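Local coordinates for protein type III restriction-modification enzyme EcoP15I Res subunit (Escherichia coli, PDB 4ZCF) that serves as the ATP-dependent motor and DNA-cleaving subunit of a restriction enzyme that recognises two inversely oriented CAGCAG sites and cuts 25-27 base pairs downstream of one, at residues C[112-116]-C[229-233]; C[188-192]-C[236-241]; C[283-287]-C[373-377]. All coordinates share one frame. Numbering follows the deposited sequence.

Contact 1: residues C[112-116]-C[229-233]; sequences IIVPT and HRFPT. With nucleotides of chain D; nucleotides of chain E.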
loop_
_atom_site.group_PDB
_atom_site.type_symbol
_atom_site.label_atom_id
_atom_site.label_comp_id
_atom_site.label_asym_id
_atom_site.label_seq_id
_atom_site.Cartn_x
_atom_site.Cartn_y
_atom_site.Cartn_z
ATOM N N ILE C 112 16.409 4.021 16.539
ATOM C CA ILE C 112 16.822 5.417 16.718
ATOM C C ILE C 112 15.621 6.118 17.330
ATOM O O ILE C 112 14.602 6.291 16.639
ATOM C CB ILE C 112 17.259 6.155 15.408
ATOM C CG1 ILE C 112 18.503 5.524 14.778
ATOM C CG2 ILE C 112 17.484 7.660 15.673
ATOM C CD1 ILE C 112 18.741 5.988 13.344
ATOM N N ILE C 113 15.732 6.520 18.613
ATOM C CA ILE C 113 14.639 7.205 19.280
ATOM C C ILE C 113 14.845 8.733 19.280
ATOM O O ILE C 113 15.881 9.236 19.733
ATOM C CB ILE C 113 14.215 6.548 20.615
ATOM C CG1 ILE C 113 14.031 5.023 20.406
ATOM C CG2 ILE C 113 12.917 7.204 21.162
ATOM C CD1 ILE C 113 13.642 4.170 21.589
ATOM N N VAL C 114 13.888 9.451 18.660
ATOM C CA VAL C 114 13.944 10.903 18.484
ATOM C C VAL C 114 12.809 11.581 19.265
ATOM O O VAL C 114 11.810 10.923 19.525
ATOM C CB VAL C 114 14.077 11.363 16.987
ATOM C CG1 VAL C 114 15.379 10.857 16.358
ATOM C CG2 VAL C 114 12.863 10.969 16.145
ATOM N N PRO C 115 12.947 12.824 19.764
ATOM C CA PRO C 115 11.866 13.378 20.595
ATOM C C PRO C 115 10.820 14.234 19.869
ATOM O O PRO C 115 9.787 14.582 20.468
ATOM C CB PRO C 115 12.638 14.245 21.587
ATOM C CG PRO C 115 13.843 14.734 20.800
ATOM C CD PRO C 115 14.091 13.763 19.675
ATOM N N THR C 116 11.109 14.593 18.594
ATOM C CA THR C 116 10.405 15.582 17.781
ATOM C C THR C 116 10.234 15.180 16.304
ATOM O O THR C 116 11.043 14.413 15.783
ATOM C CB THR C 116 11.144 16.925 18.048
ATOM O OG1 THR C 116 10.399 17.759 18.943
ATOM C CG2 THR C 116 11.598 17.644 16.821
ATOM N N HIS C 229 17.875 14.877 27.114
ATOM C CA HIS C 229 17.242 15.811 28.035
ATOM C C HIS C 229 15.727 15.916 27.795
ATOM O O HIS C 229 15.020 16.496 28.617
ATOM C CB HIS C 229 17.911 17.193 27.926
ATOM C CG HIS C 229 17.825 17.836 26.571
ATOM N ND1 HIS C 229 16.970 18.900 26.329
ATOM C CD2 HIS C 229 18.546 17.594 25.448
ATOM C CE1 HIS C 229 17.184 19.258 25.071
ATOM N NE2 HIS C 229 18.127 18.503 24.500
ATOM N N ARG C 230 15.243 15.368 26.669
ATOM C CA ARG C 230 13.841 15.378 26.277
ATOM C C ARG C 230 13.161 14.045 26.604
ATOM O O ARG C 230 11.981 13.836 26.296
ATOM C CB ARG C 230 13.708 15.759 24.805
ATOM C CG ARG C 230 13.813 17.261 24.569
ATOM C CD ARG C 230 13.736 17.552 23.080
ATOM N NE ARG C 230 13.194 18.876 22.761
ATOM C CZ ARG C 230 11.909 19.209 22.833
ATOM N NH1 ARG C 230 11.010 18.331 23.261
ATOM N NH2 ARG C 230 11.518 20.435 22.515
ATOM N N PHE C 231 13.905 13.176 27.294
ATOM C CA PHE C 231 13.467 11.859 27.756
ATOM C C PHE C 231 13.831 11.765 29.249
ATOM O O PHE C 231 14.784 11.056 29.591
ATOM C CB PHE C 231 14.158 10.743 26.943
ATOM C CG PHE C 231 13.945 10.793 25.447
ATOM C CD1 PHE C 231 14.728 11.617 24.641
ATOM C CD2 PHE C 231 13.007 9.974 24.835
ATOM C CE1 PHE C 231 14.543 11.646 23.260
ATOM C CE2 PHE C 231 12.835 9.996 23.454
ATOM C CZ PHE C 231 13.606 10.829 22.677
ATOM N N PRO C 232 13.142 12.519 30.155
ATOM C CA PRO C 232 13.507 12.451 31.589
ATOM C C PRO C 232 13.225 11.081 32.206
ATOM O O PRO C 232 12.073 10.661 32.267
ATOM C CB PRO C 232 12.706 13.593 32.237
ATOM C CG PRO C 232 12.020 14.333 31.095
ATOM C CD PRO C 232 11.978 13.411 29.933
ATOM N N THR C 233 14.303 10.382 32.628
ATOM C CA THR C 233 14.345 9.017 33.180
ATOM C C THR C 233 13.200 8.538 34.091
ATOM O O THR C 233 12.855 7.352 34.047
ATOM C CB THR C 233 15.703 8.722 33.806
ATOM P P DT D 20 7.395 12.685 29.376
ATOM O OP1 DT D 20 8.438 11.655 29.200
ATOM O OP2 DT D 20 6.812 12.888 30.722
ATOM O "O5'" DT D 20 7.956 14.089 28.861
ATOM C "C5'" DT D 20 8.688 14.144 27.649
ATOM C "C4'" DT D 20 8.993 15.583 27.287
ATOM O "O4'" DT D 20 7.746 16.314 27.169
ATOM C "C3'" DT D 20 9.857 16.326 28.300
ATOM O "O3'" DT D 20 10.956 16.919 27.641
ATOM C "C2'" DT D 20 8.947 17.377 28.920
ATOM C "C1'" DT D 20 7.829 17.529 27.891
ATOM N N1 DT D 20 6.480 17.914 28.463
ATOM C C2 DT D 20 5.923 19.139 28.121
ATOM O O2 DT D 20 6.445 19.945 27.360
ATOM N N3 DT D 20 4.700 19.390 28.708
ATOM C C4 DT D 20 4.007 18.580 29.602
ATOM O O4 DT D 20 2.930 18.987 30.046
ATOM C C5 DT D 20 4.655 17.315 29.918
ATOM C C7 DT D 20 4.033 16.311 30.845
ATOM C C6 DT D 20 5.838 17.059 29.347
ATOM P P DA E 5 6.181 18.096 17.142
ATOM O OP1 DA E 5 7.658 17.927 17.143
ATOM O OP2 DA E 5 5.543 18.664 15.926
ATOM O "O5'" DA E 5 5.563 16.675 17.520
ATOM C "C5'" DA E 5 4.177 16.594 17.701
ATOM C "C4'" DA E 5 3.713 15.242 18.212
ATOM O "O4'" DA E 5 2.839 15.506 19.338
ATOM C "C3'" DA E 5 2.904 14.460 17.174
ATOM O "O3'" DA E 5 3.349 13.085 17.087
ATOM C "C2'" DA E 5 1.451 14.611 17.620
ATOM C "C1'" DA E 5 1.508 15.128 19.055
ATOM N N9 DA E 5 0.560 16.209 19.380
ATOM C C8 DA E 5 0.479 17.473 18.828
ATOM N N7 DA E 5 -0.518 18.191 19.295
ATOM C C5 DA E 5 -1.130 17.348 20.230
ATOM C C6 DA E 5 -2.265 17.480 21.076
ATOM N N6 DA E 5 -2.980 18.608 21.185
ATOM N N1 DA E 5 -2.569 16.452 21.917
ATOM C C2 DA E 5 -1.880 15.311 21.844
ATOM N N3 DA E 5 -0.807 15.083 21.087
ATOM C C4 DA E 5 -0.475 16.134 20.305
#
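A single aromatic ring can join two loops beyond neighbouring strands of a parallel sheet, as Phe231 illustrates. Its CA-CB bond runs sideways to residues 112-116, but the m rotamer carries the ring across. Ile113 CG2 lies 3.6 Å from Phe231 CE2 and Pro115 CB 3.6 Å from Phe231 CE1, while the ring edge meets the backbone at Val114 C, 3.6 Å from Phe231 CZ. Pro115 CG is also 3.6 Å from Arg230 CD, so the aliphatic part of the arginine packs on the proline ring, and Thr116 OG1 sits over one face of its guanidinium, 4.4 Å from Arg230 NH1.

The loops follow strands 109-113 and 222-226 of the first RecA-like domain; residues 229-233 start at the last residue of the DEPH sequence, the counterpart of helicase motif II, whose Asp226 binds AMP. Both reach the DNA: Thr116 OG1 makes a weak hydrogen bond to OP1 of DA5 of chain E, 3.3 Å, and Arg230 O lies 3.5 Å from O3' of DT20 of chain D. With no hydrogen bond between them, the two segments are joined by apolar packing, which leaves the Thr116 hydroxyl to make its weak bond to a phosphate.

Contact 2: residues C[188-192]-C[236-241]; sequences SGMIN and KTWENI. With nucleotides of chain D; nucleotides of chain E.
A short helix and the first turns of a longer one can grip a DNA backbone together if their polar side chains are chained to one another. Residues 188-191 form a single helical turn closed by Asn192 N to Ser188 O, 3.0 Å; residues 236-241 are regular helix, with Asn240 N to Lys236 O also 3.0 Å. The closest CA pairs are Asn192 with Thr237, 6.1 Å, and Ile191 with Asn240, 6.7 Å. Asn192 (chi1 m, chi2 -22°) uses both ends of its amide. Its ND2 donates to Thr237 OG1 at 2.8 Å and a nearly straight 165°, and its OD1 accepts a short but bent, weak bond from Asn240 ND2, 2.6 Å and 129°. Thr237 (m) passes the chain on: OG1 donates to OP1 of DT20 of chain D at 2.9 Å, and Thr237 N reaches the same oxygen at 3.2 Å. A phosphate held at the first turn of a helix, by backbone NH and hydroxyl at once, suits the DNA-facing surface of the first RecA-like domain in superfamily 2 helicases. Asn240 OD1 is satisfied by Lys243 NZ, and Ser188 OG has a weak bond to Val114 O. Beneath the polar row lies Ile191 (m, m), pointing at the second helix: CG2 is 3.7 Å from Asn240 CB, 4.1 Å from Thr237 CG2 and 4.2 Å from Ile241 CG1. Gly189 faces the other DNA strand, its O 3.4 Å from C5' of DT6 of chain E; a CB there would come within 2.9 Å of that same carbon.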
loop_
_atom_site.group_PDB
_atom_site.type_symbol
_atom_site.label_atom_id
_atom_site.label_comp_id
_atom_site.label_asym_id
_atom_site.label_seq_id
_atom_site.Cartn_x
_atom_site.Cartn_y
_atom_site.Cartn_z
ATOM N N SER C 188 8.900 10.384 20.090
ATOM C CA SER C 188 8.327 10.210 21.433
ATOM C C SER C 188 6.817 9.975 21.440
ATOM O O SER C 188 6.335 9.148 22.231
ATOM C CB SER C 188 8.664 11.404 22.313
ATOM O OG SER C 188 10.066 11.488 22.473
ATOM N N GLY C 189 6.099 10.713 20.579
ATOM C CA GLY C 189 4.652 10.612 20.412
ATOM C C GLY C 189 4.203 9.216 20.019
ATOM O O GLY C 189 3.136 8.762 20.453
ATOM N N MET C 190 5.032 8.515 19.224
ATOM C CA MET C 190 4.755 7.155 18.766
ATOM C C MET C 190 5.143 6.099 19.779
ATOM O O MET C 190 4.454 5.079 19.880
ATOM C CB MET C 190 5.336 6.876 17.367
ATOM C CG MET C 190 4.572 7.586 16.223
ATOM S SD MET C 190 2.757 7.389 16.241
ATOM C CE MET C 190 2.586 5.623 15.982
ATOM N N ILE C 191 6.213 6.352 20.567
ATOM C CA ILE C 191 6.637 5.473 21.656
ATOM C C ILE C 191 5.475 5.428 22.700
ATOM O O ILE C 191 5.117 4.350 23.193
ATOM C CB ILE C 191 7.985 6.014 22.248
ATOM C CG1 ILE C 191 9.188 5.748 21.312
ATOM C CG2 ILE C 191 8.273 5.529 23.687
ATOM C CD1 ILE C 191 9.804 4.319 21.328
ATOM N N ASN C 192 4.857 6.610 22.962
ATOM C CA ASN C 192 3.757 6.821 23.909
ATOM C C ASN C 192 2.352 6.504 23.408
ATOM O O ASN C 192 1.406 6.610 24.184
ATOM C CB ASN C 192 3.827 8.225 24.499
ATOM C CG ASN C 192 5.043 8.437 25.357
ATOM O OD1 ASN C 192 5.645 7.482 25.870
ATOM N ND2 ASN C 192 5.451 9.691 25.502
ATOM N N LYS C 236 7.164 9.056 31.677
ATOM C CA LYS C 236 6.483 8.118 30.782
ATOM C C LYS C 236 7.288 7.649 29.580
ATOM O O LYS C 236 7.472 6.433 29.444
ATOM C CB LYS C 236 5.102 8.655 30.354
ATOM C CG LYS C 236 4.267 7.673 29.530
ATOM C CD LYS C 236 3.304 6.826 30.369
ATOM C CE LYS C 236 2.785 5.616 29.623
ATOM N NZ LYS C 236 1.961 5.979 28.431
ATOM N N THR C 237 7.742 8.578 28.703
ATOM C CA THR C 237 8.502 8.229 27.494
ATOM C C THR C 237 9.640 7.251 27.800
ATOM O O THR C 237 9.728 6.195 27.155
ATOM C CB THR C 237 8.993 9.476 26.722
ATOM O OG1 THR C 237 7.948 10.449 26.616
ATOM C CG2 THR C 237 9.506 9.129 25.327
ATOM N N TRP C 238 10.485 7.593 28.811
ATOM C CA TRP C 238 11.604 6.742 29.218
ATOM C C TRP C 238 11.152 5.374 29.721
ATOM O O TRP C 238 11.791 4.376 29.382
ATOM C CB TRP C 238 12.532 7.432 30.231
ATOM C CG TRP C 238 13.758 6.610 30.494
ATOM C CD1 TRP C 238 13.924 5.693 31.489
ATOM C CD2 TRP C 238 14.897 6.478 29.636
ATOM N NE1 TRP C 238 15.114 5.027 31.328
ATOM C CE2 TRP C 238 15.740 5.499 30.205
ATOM C CE3 TRP C 238 15.311 7.123 28.458
ATOM C CZ2 TRP C 238 16.973 5.153 29.644
ATOM C CZ3 TRP C 238 16.537 6.782 27.903
ATOM C CH2 TRP C 238 17.352 5.807 28.494
ATOM N N GLU C 239 10.059 5.321 30.515
ATOM C CA GLU C 239 9.550 4.054 31.057
ATOM C C GLU C 239 9.088 3.103 29.963
ATOM O O GLU C 239 9.275 1.895 30.105
ATOM C CB GLU C 239 8.489 4.253 32.157
ATOM C CG GLU C 239 8.990 4.937 33.428
ATOM C CD GLU C 239 10.061 4.239 34.251
ATOM O OE1 GLU C 239 9.749 3.202 34.880
ATOM O OE2 GLU C 239 11.195 4.767 34.319
ATOM N N ASN C 240 8.566 3.655 28.840
ATOM C CA ASN C 240 8.136 2.891 27.666
ATOM C C ASN C 240 9.311 2.303 26.899
ATOM O O ASN C 240 9.171 1.202 26.359
ATOM C CB ASN C 240 7.278 3.734 26.731
ATOM C CG ASN C 240 5.880 4.000 27.208
ATOM O OD1 ASN C 240 5.279 3.222 27.953
ATOM N ND2 ASN C 240 5.313 5.090 26.730
ATOM N N ILE C 241 10.444 3.056 26.806
ATOM C CA ILE C 241 11.713 2.645 26.163
ATOM C C ILE C 241 12.297 1.482 26.974
ATOM O O ILE C 241 12.770 0.506 26.377
ATOM C CB ILE C 241 12.713 3.837 26.000
ATOM C CG1 ILE C 241 12.150 4.924 25.045
ATOM C CG2 ILE C 241 14.128 3.365 25.549
ATOM C CD1 ILE C 241 12.779 6.312 25.165
ATOM P P DA D 19 1.236 10.850 29.847
ATOM O OP1 DA D 19 1.163 9.388 29.535
ATOM O OP2 DA D 19 1.007 11.314 31.240
ATOM O "O5'" DA D 19 2.654 11.469 29.408
ATOM C "C5'" DA D 19 3.305 11.050 28.235
ATOM C "C4'" DA D 19 3.946 12.219 27.533
ATOM O "O4'" DA D 19 2.947 13.143 27.066
ATOM C "C3'" DA D 19 4.936 13.075 28.300
ATOM O "O3'" DA D 19 6.186 12.357 28.368
ATOM C "C2'" DA D 19 5.007 14.262 27.338
ATOM C "C1'" DA D 19 3.621 14.323 26.695
ATOM N N9 DA D 19 2.791 15.468 27.077
ATOM C C8 DA D 19 1.774 15.487 28.003
ATOM N N7 DA D 19 1.159 16.644 28.098
ATOM C C5 DA D 19 1.842 17.456 27.208
ATOM C C6 DA D 19 1.689 18.811 26.835
ATOM N N6 DA D 19 0.743 19.579 27.364
ATOM N N1 DA D 19 2.521 19.347 25.901
ATOM C C2 DA D 19 3.460 18.558 25.346
ATOM N N3 DA D 19 3.711 17.259 25.624
ATOM C C4 DA D 19 2.857 16.756 26.564
ATOM P P DT D 20 7.395 12.685 29.376
ATOM O OP1 DT D 20 8.438 11.655 29.200
ATOM O OP2 DT D 20 6.812 12.888 30.722
ATOM O "O5'" DT D 20 7.956 14.089 28.861
ATOM C "C5'" DT D 20 8.688 14.144 27.649
ATOM C "C4'" DT D 20 8.993 15.583 27.287
ATOM O "O4'" DT D 20 7.746 16.314 27.169
ATOM C "C3'" DT D 20 9.857 16.326 28.300
ATOM O "O3'" DT D 20 10.956 16.919 27.641
ATOM C "C2'" DT D 20 8.947 17.377 28.920
ATOM C "C1'" DT D 20 7.829 17.529 27.891
ATOM N N1 DT D 20 6.480 17.914 28.463
ATOM C C2 DT D 20 5.923 19.139 28.121
ATOM O O2 DT D 20 6.445 19.945 27.360
ATOM N N3 DT D 20 4.700 19.390 28.708
ATOM C C4 DT D 20 4.007 18.580 29.602
ATOM O O4 DT D 20 2.930 18.987 30.046
ATOM C C5 DT D 20 4.655 17.315 29.918
ATOM C C7 DT D 20 4.033 16.311 30.845
ATOM C C6 DT D 20 5.838 17.059 29.347
ATOM P P DT E 6 2.824 11.968 16.070
ATOM O OP1 DT E 6 3.887 10.961 15.865
ATOM O OP2 DT E 6 2.209 12.587 14.884
ATOM O "O5'" DT E 6 1.632 11.311 16.873
ATOM C "C5'" DT E 6 1.665 10.799 18.189
ATOM C "C4'" DT E 6 0.278 10.307 18.595
ATOM O "O4'" DT E 6 -0.554 11.394 19.062
ATOM C "C3'" DT E 6 -0.506 9.622 17.485
ATOM O "O3'" DT E 6 -0.891 8.350 17.940
ATOM C "C2'" DT E 6 -1.662 10.566 17.149
ATOM C "C1'" DT E 6 -1.824 11.346 18.447
ATOM N N1 DT E 6 -2.359 12.745 18.338
ATOM C C2 DT E 6 -3.322 13.143 19.236
ATOM O O2 DT E 6 -3.799 12.392 20.065
ATOM N N3 DT E 6 -3.719 14.455 19.117
ATOM C C4 DT E 6 -3.275 15.403 18.196
ATOM O O4 DT E 6 -3.742 16.552 18.185
ATOM C C5 DT E 6 -2.238 14.943 17.311
ATOM C C7 DT E 6 -1.660 15.894 16.298
ATOM C C6 DT E 6 -1.834 13.657 17.429
#

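Contact 3: residues C[283-287]-C[373-377]; sequences AYIED and NMMRK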
loop_
_atom_site.group_PDB
_atom_site.type_symbol
_atom_site.label_atom_id
_atom_site.label_comp_id
_atom_site.label_asym_id
_atom_site.label_seq_id
_atom_site.Cartn_x
_atom_site.Cartn_y
_atom_site.Cartn_z
ATOM N N ALA C 283 26.590 39.582 17.151
ATOM C CA ALA C 283 25.284 40.051 17.603
ATOM C C ALA C 283 24.982 41.524 17.331
ATOM O O ALA C 283 25.840 42.385 17.550
ATOM C CB ALA C 283 25.107 39.745 19.071
ATOM N N TYR C 284 23.736 41.798 16.863
ATOM C CA TYR C 284 23.195 43.124 16.547
ATOM C C TYR C 284 21.939 43.394 17.369
ATOM O O TYR C 284 20.940 42.683 17.203
ATOM C CB TYR C 284 22.863 43.249 15.052
ATOM C CG TYR C 284 24.062 43.192 14.134
ATOM C CD1 TYR C 284 24.750 44.351 13.782
ATOM C CD2 TYR C 284 24.487 41.987 13.583
ATOM C CE1 TYR C 284 25.848 44.308 12.924
ATOM C CE2 TYR C 284 25.581 41.931 12.721
ATOM C CZ TYR C 284 26.253 43.095 12.385
ATOM O OH TYR C 284 27.336 43.043 11.535
ATOM N N ILE C 285 21.986 44.420 18.249
ATOM C CA ILE C 285 20.863 44.823 19.104
ATOM C C ILE C 285 20.190 46.073 18.497
ATOM O O ILE C 285 20.775 47.161 18.526
ATOM C CB ILE C 285 21.304 45.063 20.577
ATOM C CG1 ILE C 285 22.509 44.183 21.060
ATOM C CG2 ILE C 285 20.128 45.098 21.542
ATOM C CD1 ILE C 285 22.324 42.667 21.286
ATOM N N GLU C 286 18.968 45.916 17.946
ATOM C CA GLU C 286 18.224 47.007 17.299
ATOM C C GLU C 286 17.279 47.768 18.253
ATOM O O GLU C 286 16.335 47.183 18.783
ATOM C CB GLU C 286 17.503 46.491 16.032
ATOM C CG GLU C 286 16.487 47.432 15.396
ATOM C CD GLU C 286 17.040 48.571 14.559
ATOM O OE1 GLU C 286 17.792 48.297 13.594
ATOM O OE2 GLU C 286 16.644 49.731 14.814
ATOM N N ASP C 287 17.533 49.082 18.439
ATOM C CA ASP C 287 16.731 49.973 19.284
ATOM C C ASP C 287 16.004 51.014 18.425
ATOM O O ASP C 287 15.403 50.677 17.402
ATOM C CB ASP C 287 17.618 50.668 20.331
ATOM C CG ASP C 287 16.888 51.113 21.587
ATOM O OD1 ASP C 287 15.980 51.977 21.479
ATOM O OD2 ASP C 287 17.264 50.649 22.686
ATOM N N ASN C 373 13.558 48.407 10.311
ATOM C CA ASN C 373 14.922 48.838 10.618
ATOM C C ASN C 373 15.848 47.620 10.681
ATOM O O ASN C 373 16.938 47.652 10.102
ATOM C CB ASN C 373 14.951 49.612 11.939
ATOM C CG ASN C 373 15.841 50.832 11.937
ATOM O OD1 ASN C 373 17.074 50.738 11.975
ATOM N ND2 ASN C 373 15.231 52.011 11.954
ATOM N N MET C 374 15.403 46.544 11.367
ATOM C CA MET C 374 16.134 45.277 11.522
ATOM C C MET C 374 16.369 44.593 10.165
ATOM O O MET C 374 17.473 44.112 9.906
ATOM C CB MET C 374 15.367 44.336 12.470
ATOM C CG MET C 374 16.094 44.060 13.761
ATOM S SD MET C 374 15.335 42.765 14.772
ATOM C CE MET C 374 13.850 43.627 15.355
ATOM N N MET C 375 15.327 44.577 9.306
ATOM C CA MET C 375 15.326 43.990 7.966
ATOM C C MET C 375 16.247 44.748 7.001
ATOM O O MET C 375 16.986 44.113 6.248
ATOM C CB MET C 375 13.893 43.905 7.431
ATOM C CG MET C 375 13.793 43.295 6.049
ATOM S SD MET C 375 12.093 42.981 5.535
ATOM C CE MET C 375 11.538 44.672 5.173
ATOM N N ARG C 376 16.207 46.097 7.035
ATOM C CA ARG C 376 17.049 46.982 6.220
ATOM C C ARG C 376 18.535 46.773 6.551
ATOM O O ARG C 376 19.348 46.640 5.636
ATOM C CB ARG C 376 16.649 48.447 6.460
ATOM C CG ARG C 376 17.193 49.443 5.435
ATOM C CD ARG C 376 16.544 50.811 5.567
ATOM N NE ARG C 376 16.818 51.447 6.861
ATOM C CZ ARG C 376 15.911 51.638 7.817
ATOM N NH1 ARG C 376 14.653 51.247 7.639
ATOM N NH2 ARG C 376 16.254 52.225 8.957
ATOM N N LYS C 377 18.871 46.726 7.861
ATOM C CA LYS C 377 20.217 46.521 8.400
ATOM C C LYS C 377 20.833 45.159 7.969
ATOM O O LYS C 377 22.002 45.126 7.583
ATOM C CB LYS C 377 20.185 46.678 9.932
ATOM C CG LYS C 377 21.548 46.852 10.599
ATOM C CD LYS C 377 21.414 47.317 12.056
ATOM C CE LYS C 377 21.217 46.199 13.059
ATOM N NZ LYS C 377 21.136 46.719 14.450
#
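How a buried carboxylate can be accommodated between a strand end and a helix is illustrated by Glu286, which has more surface covered here than any other residue of the two segments. The backbones come nearest at Glu286 and Met374, whose CA atoms are 6.4 Å apart. The electrostatic part is a long salt bridge, Glu286 OE1 to Lys377 NZ at 3.8 Å; the glutamate bends back through a p chi2, while the lysine reaches out from the helix to meet it. At such a separation the attraction is between charges more than through a directed bond.

Packing supplies the rest. Glu286 CB touches Met374 CG at 3.6 Å, so the glutamate's own methylene carbon is covered by the helix. Lys377 ends against the strand, its NZ 3.9 Å from Tyr284 CB and its CE close to the tyrosine ring. That ring also stacks on Tyr557, which Lys377 touches too.

Backbone hydrogen bonding anchors the strand side independently of the helix: Tyr284 pairs with Tyr556 and Val558, and Glu286 with Val558, of strand 553-558. On the helix side, Lys377 N bonds to Asn373 O at 3.1 Å. Helix 368-389, which comes between strands 280-285 and 399-404 in the sequence, packs against the sheet at strands 280-285 and 553-558, as expected for the alpha/beta layering of the second RecA-like domain of a superfamily 2 motor.

Along the chain, contacts 1 and 2 interlock, the order being 112-116, 188-192, 229-233, 236-241, and contact 3 follows. The first two are neighbours, centres 8 Å apart, with Phe231 CE2 3.3 Å from Ser188 OG. All four segments lie in the domain built on the sheet of strands 109-113 and 222-226: a strand end with its loop, the loop after strand 222-226, and helices 188-191 and 236-242. Contact 3 belongs to the second parallel sheet, its centre about 36 Å and 42 Å from those of contacts 1 and 2. Both sheets share the strand order 3-4-2-5-6-1-7, a tandem RecA-like repeat. AMP lies in a cleft of this helicase domain, while contacts 1 and 2 meet the DNA.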